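Local structure of aldo-keto reductase family 1, member B4 (Aldose reductase) (Schistosoma japonicum, 4HBK) at residues A[111-116]-A[147-152]; A[161-166]-A[329-334]. The protein probably reduces aldehydes such as aldose sugars to alcohols with NADPH, as an aldose reductase of the aldo/keto reductase family. All coordinates share one frame; numbering follows the deposited sequence.

Contact 1 and contact 2 share one long loop, which follows strand 138-143. In contact 1 its early part, 147-152, packs on the turn that follows strand 107-112. In contact 2 its later part, 161-166, meets the C-terminal tail. The contact centres lie 13 Å apart, and the two touch directly. K150 N is 2.9 Å from C165 O, a probable hydrogen bond. M332 SD packs 3.8 Å from N114 ND2, and L149 CD1 lies 3.9 Å from L166 CD1. Contact 1 borders the predicted active site and contact 2 lies further out. The side chain of W113 is about 4 Å from that of H144, the predicted substrate-binding residue. The side chain of M332 is about 8 Å from that of H144.

Contact 1: A[111-116]-A[147-152]; sequences KLWNTF and VPLKHG
N114 and P148 approach to 4.7 Å between CA atoms, and T115 and H151 to 4.5 Å. Here two loops of the (beta/alpha)8 barrel meet, following the neighbouring parallel strands 107-112 and 138-143. W113 to F116 form a type I turn, closed by F116 N to W113 O. One backbone hydrogen bond crosses the contact, from L149 N to N114 O (3.1 Å). It is nearly straight at the hydrogen (176°), but the donor sits above the carbonyl plane. Beside it, T115 CA points its hydrogen at L149 O.

N114 CB lies 3.8 Å from L149 CD2, and N114 ND2 comes to 2.9 Å from V147 O. Its OD1 lies above one face of the W113 indole, toward the rim. That ring is held by a hydrogen bond from NE1 to L155 O and meets H144 edge-to-face. This is consistent with W113 lining the substrate pocket, where K111, predicted to lower the pKa of Y82, the predicted proton donor, is bridged to D77. T115 CG2 touches both L149 CB and K150 O. F116 and H151 meet obliquely, ring centroids 5.6 Å apart. With chi1 at 175°, the H151 ring extends opposite its own amide nitrogen, which brings the imidazole edge to the turn: H151 CD2 lies 3.0 Å from T115 O, in the plane of the ring.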
loop_
_atom_site.group_PDB
_atom_site.type_symbol
_atom_site.label_atom_id
_atom_site.label_comp_id
_atom_site.label_asym_id
_atom_site.label_seq_id
_atom_site.Cartn_x
_atom_site.Cartn_y
_atom_site.Cartn_z
ATOM N N LYS A 111 -2.050 8.223 -1.245
ATOM C CA LYS A 111 -3.387 7.761 -0.913
ATOM C C LYS A 111 -4.254 8.920 -0.457
ATOM O O LYS A 111 -3.806 9.812 0.275
ATOM C CB LYS A 111 -3.328 6.685 0.171
ATOM C CG LYS A 111 -2.205 5.666 -0.002
ATOM C CD LYS A 111 -2.382 4.481 0.956
ATOM C CE LYS A 111 -1.195 3.502 0.904
ATOM N NZ LYS A 111 0.113 4.095 1.328
ATOM N N LEU A 112 -5.501 8.897 -0.903
ATOM C CA LEU A 112 -6.481 9.896 -0.534
ATOM C C LEU A 112 -7.012 9.579 0.852
ATOM O O LEU A 112 -7.523 8.479 1.068
ATOM C CB LEU A 112 -7.634 9.858 -1.543
ATOM C CG LEU A 112 -8.844 10.744 -1.227
ATOM C CD1 LEU A 112 -8.441 12.207 -1.304
ATOM C CD2 LEU A 112 -9.988 10.450 -2.192
ATOM N N TRP A 113 -6.912 10.536 1.781
ATOM C CA TRP A 113 -7.349 10.308 3.157
ATOM C C TRP A 113 -8.852 10.498 3.394
ATOM O O TRP A 113 -9.493 11.312 2.727
ATOM C CB TRP A 113 -6.557 11.162 4.148
ATOM C CG TRP A 113 -6.974 10.894 5.556
ATOM C CD1 TRP A 113 -7.580 11.762 6.416
ATOM C CD2 TRP A 113 -6.867 9.645 6.255
ATOM N NE1 TRP A 113 -7.826 11.140 7.618
ATOM C CE2 TRP A 113 -7.403 9.840 7.544
ATOM C CE3 TRP A 113 -6.354 8.387 5.920
ATOM C CZ2 TRP A 113 -7.452 8.820 8.497
ATOM C CZ3 TRP A 113 -6.393 7.382 6.869
ATOM C CH2 TRP A 113 -6.941 7.603 8.142
ATOM N N ASN A 114 -9.383 9.759 4.374
ATOM C CA ASN A 114 -10.830 9.647 4.635
ATOM C C ASN A 114 -11.610 10.972 4.746
ATOM O O ASN A 114 -12.816 11.016 4.478
ATOM C CB ASN A 114 -11.088 8.809 5.912
ATOM C CG ASN A 114 -10.374 7.434 5.913
ATOM O OD1 ASN A 114 -9.387 7.216 5.206
ATOM N ND2 ASN A 114 -10.877 6.512 6.737
ATOM N N THR A 115 -10.940 12.045 5.162
ATOM C CA THR A 115 -11.615 13.326 5.369
ATOM C C THR A 115 -11.833 14.106 4.061
ATOM O O THR A 115 -12.457 15.175 4.061
ATOM C CB THR A 115 -10.839 14.217 6.348
ATOM O OG1 THR A 115 -9.495 14.363 5.879
ATOM C CG2 THR A 115 -10.830 13.609 7.770
ATOM N N PHE A 116 -11.329 13.564 2.956
ATOM C CA PHE A 116 -11.416 14.230 1.660
ATOM C C PHE A 116 -12.163 13.393 0.614
ATOM O O PHE A 116 -11.981 13.606 -0.583
ATOM C CB PHE A 116 -10.013 14.562 1.132
ATOM C CG PHE A 116 -9.174 15.366 2.093
ATOM C CD1 PHE A 116 -9.299 16.743 2.167
ATOM C CD2 PHE A 116 -8.252 14.741 2.915
ATOM C CE1 PHE A 116 -8.525 17.486 3.064
ATOM C CE2 PHE A 116 -7.470 15.469 3.808
ATOM C CZ PHE A 116 -7.608 16.842 3.884
ATOM N N VAL A 147 -14.182 3.999 4.491
ATOM C CA VAL A 147 -14.939 4.682 5.554
ATOM C C VAL A 147 -14.673 6.190 5.597
ATOM O O VAL A 147 -13.658 6.634 6.117
ATOM C CB VAL A 147 -14.614 4.092 6.940
ATOM C CG1 VAL A 147 -15.330 4.889 8.047
ATOM C CG2 VAL A 147 -14.993 2.611 6.999
ATOM N N PRO A 148 -15.597 6.988 5.054
ATOM C CA PRO A 148 -15.349 8.431 5.064
ATOM C C PRO A 148 -15.470 9.029 6.467
ATOM O O PRO A 148 -16.225 8.525 7.294
ATOM C CB PRO A 148 -16.426 8.990 4.116
ATOM C CG PRO A 148 -17.457 7.927 4.031
ATOM C CD PRO A 148 -16.761 6.618 4.235
ATOM N N LEU A 149 -14.715 10.095 6.713
ATOM C CA LEU A 149 -14.705 10.802 7.985
ATOM C C LEU A 149 -15.052 12.259 7.705
ATOM O O LEU A 149 -14.830 12.753 6.585
ATOM C CB LEU A 149 -13.315 10.717 8.615
ATOM C CG LEU A 149 -13.054 9.630 9.663
ATOM C CD1 LEU A 149 -13.898 8.396 9.477
ATOM C CD2 LEU A 149 -11.572 9.273 9.682
ATOM N N LYS A 150 -15.599 12.946 8.704
ATOM C CA LYS A 150 -16.030 14.333 8.526
ATOM C C LYS A 150 -14.892 15.229 8.041
ATOM O O LYS A 150 -13.789 15.209 8.586
ATOM C CB LYS A 150 -16.628 14.886 9.825
ATOM C CG LYS A 150 -17.173 16.308 9.708
ATOM C CD LYS A 150 -17.728 16.818 11.040
ATOM C CE LYS A 150 -16.617 17.254 11.995
ATOM N NZ LYS A 150 -16.073 18.611 11.655
ATOM N N HIS A 151 -15.163 16.018 7.011
ATOM C CA HIS A 151 -14.160 16.925 6.472
ATOM C C HIS A 151 -14.064 18.218 7.271
ATOM O O HIS A 151 -15.043 18.661 7.862
ATOM C CB HIS A 151 -14.500 17.283 5.025
ATOM C CG HIS A 151 -13.578 18.301 4.430
ATOM N ND1 HIS A 151 -13.755 19.659 4.600
ATOM C CD2 HIS A 151 -12.462 18.160 3.674
ATOM C CE1 HIS A 151 -12.793 20.310 3.969
ATOM N NE2 HIS A 151 -11.996 19.425 3.400
ATOM N N GLY A 152 -12.884 18.827 7.278
ATOM C CA GLY A 152 -12.755 20.204 7.726
ATOM C C GLY A 152 -12.148 20.397 9.097
ATOM O O GLY A 152 -12.486 21.343 9.813
#

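Contact 2: A[161-166]-A[329-334]; sequences NGQLCL and LLQMSG
L164 makes the apolar part of this contact with Q331 and M332. Its branch CD2 does the touching. It lies 3.9 Å from Q331 CB and also 3.9 Å from M332 CG, and so sits against the start of both side chains. The Q331 carbonyl oxygen is close to the same methyl, with L164 CD2 3.8 Å from Q331 O. The side chains of L164 and M332 run at a slant to each other. M332 has CG beside its backbone N (chi1 -66°). This sets CG against the leucine, while the end of the side chain leads away from 161-166, towards W145. L164 itself also packs on T158.

A water bridges the two backbones. Water 1 accepts from L164 N at 3.0 Å and donates to Q331 O at 2.7 Å. L164 and Q331 are thus linked through the water rather than bonded directly, and their CA atoms, the nearest across the contact, stay 6.7 Å apart.

Bonds inside 329-334 set the shape of the tail. Here 330-332 is a short 3-10 segment. M332 N bonds to L329 O, and S333 N to L330 O. S333 OG adds a second bond to that same L330 O, 2.7 Å long and in the carbonyl plane. Two donors therefore hold this carbonyl. Backbone bonds from C165 to P157 and K150 hold 161-166 within the long loop.

The contact lies at the protein surface. It joins the long loop after the fourth barrel strand to the C-terminal tail, an arrangement typical of aldo/keto reductases, in which these loops border the substrate pocket at the C-terminal mouth of the (beta/alpha)8 barrel.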
loop_
_atom_site.group_PDB
_atom_site.type_symbol
_atom_site.label_atom_id
_atom_site.label_comp_id
_atom_site.label_asym_id
_atom_site.label_seq_id
_atom_site.Cartn_x
_atom_site.Cartn_y
_atom_site.Cartn_z
ATOM N N ASN A 161 -16.709 12.179 23.326
ATOM C CA ASN A 161 -16.916 10.815 23.804
ATOM C C ASN A 161 -15.757 9.979 23.284
ATOM O O ASN A 161 -15.691 8.768 23.508
ATOM C CB ASN A 161 -18.228 10.241 23.248
ATOM C CG ASN A 161 -19.128 9.658 24.332
ATOM O OD1 ASN A 161 -20.053 10.324 24.804
ATOM N ND2 ASN A 161 -18.864 8.409 24.726
ATOM N N GLY A 162 -14.855 10.632 22.557
ATOM C CA GLY A 162 -13.765 9.936 21.891
ATOM C C GLY A 162 -14.178 9.156 20.646
ATOM O O GLY A 162 -13.390 8.380 20.113
ATOM N N GLN A 163 -15.411 9.360 20.186
ATOM C CA GLN A 163 -15.914 8.692 18.988
ATOM C C GLN A 163 -15.462 9.434 17.746
ATOM O O GLN A 163 -15.401 10.663 17.742
ATOM C CB GLN A 163 -17.444 8.657 18.983
ATOM C CG GLN A 163 -18.071 8.028 20.202
ATOM C CD GLN A 163 -18.169 6.531 20.086
ATOM O OE1 GLN A 163 -17.263 5.800 20.495
ATOM N NE2 GLN A 163 -19.276 6.056 19.525
ATOM N N LEU A 164 -15.175 8.685 16.688
ATOM C CA LEU A 164 -14.826 9.266 15.400
ATOM C C LEU A 164 -16.057 9.950 14.784
ATOM O O LEU A 164 -17.182 9.482 14.950
ATOM C CB LEU A 164 -14.286 8.164 14.484
ATOM C CG LEU A 164 -12.835 8.241 13.994
ATOM C CD1 LEU A 164 -11.932 8.867 15.004
ATOM C CD2 LEU A 164 -12.302 6.862 13.569
ATOM N N CYS A 165 -15.849 11.075 14.109
ATOM C CA CYS A 165 -16.946 11.749 13.418
ATOM C C CYS A 165 -17.049 11.191 11.999
ATOM O O CYS A 165 -16.292 11.577 11.113
ATOM C CB CYS A 165 -16.726 13.269 13.388
ATOM S SG CYS A 165 -16.750 14.079 15.032
ATOM N N LEU A 166 -17.983 10.267 11.803
ATOM C CA LEU A 166 -18.164 9.579 10.529
ATOM C C LEU A 166 -18.825 10.471 9.479
ATOM O O LEU A 166 -19.491 11.449 9.806
ATOM C CB LEU A 166 -19.017 8.323 10.744
ATOM C CG LEU A 166 -18.336 7.025 11.207
ATOM C CD1 LEU A 166 -16.917 7.238 11.678
ATOM C CD2 LEU A 166 -19.162 6.312 12.270
ATOM N N LEU A 329 -8.535 -1.294 12.838
ATOM C CA LEU A 329 -9.137 0.029 13.003
ATOM C C LEU A 329 -10.573 -0.003 13.582
ATOM O O LEU A 329 -11.510 0.512 12.968
ATOM C CB LEU A 329 -9.133 0.765 11.663
ATOM C CG LEU A 329 -8.825 2.268 11.603
ATOM C CD1 LEU A 329 -9.500 3.078 12.717
ATOM C CD2 LEU A 329 -7.341 2.478 11.617
ATOM N N LEU A 330 -10.748 -0.581 14.769
ATOM C CA LEU A 330 -12.080 -0.796 15.348
ATOM C C LEU A 330 -12.875 0.475 15.548
ATOM O O LEU A 330 -14.095 0.420 15.634
ATOM C CB LEU A 330 -11.951 -1.504 16.688
ATOM C CG LEU A 330 -11.465 -2.945 16.636
ATOM C CD1 LEU A 330 -11.268 -3.479 18.054
ATOM C CD2 LEU A 330 -12.443 -3.816 15.867
ATOM N N GLN A 331 -12.211 1.616 15.659
ATOM C CA GLN A 331 -12.940 2.861 15.855
ATOM C C GLN A 331 -13.838 3.215 14.668
ATOM O O GLN A 331 -14.680 4.106 14.774
ATOM C CB GLN A 331 -11.941 3.993 16.160
ATOM C CG GLN A 331 -11.564 4.100 17.633
ATOM C CD GLN A 331 -12.489 5.029 18.407
ATOM O OE1 GLN A 331 -12.381 6.269 18.317
ATOM N NE2 GLN A 331 -13.423 4.438 19.150
ATOM N N MET A 332 -13.669 2.505 13.551
ATOM C CA MET A 332 -14.522 2.714 12.368
ATOM C C MET A 332 -15.561 1.609 12.219
ATOM O O MET A 332 -16.280 1.565 11.233
ATOM C CB MET A 332 -13.675 2.793 11.076
ATOM C CG MET A 332 -12.760 4.000 11.017
ATOM S SD MET A 332 -11.759 4.084 9.509
ATOM C CE MET A 332 -11.276 2.385 9.334
ATOM N N SER A 333 -15.641 0.727 13.208
ATOM C CA SER A 333 -16.413 -0.508 13.070
ATOM C C SER A 333 -17.901 -0.250 13.072
ATOM O O SER A 333 -18.685 -1.138 12.772
ATOM C CB SER A 333 -16.056 -1.510 14.180
ATOM O OG SER A 333 -16.423 -1.029 15.467
ATOM N N GLY A 334 -18.294 0.971 13.393
ATOM C CA GLY A 334 -19.704 1.295 13.458
ATOM C C GLY A 334 -20.250 1.756 12.125
ATOM O O GLY A 334 -21.464 1.883 11.954
HETATM O O HOH W 1 -15.566 5.725 16.792
#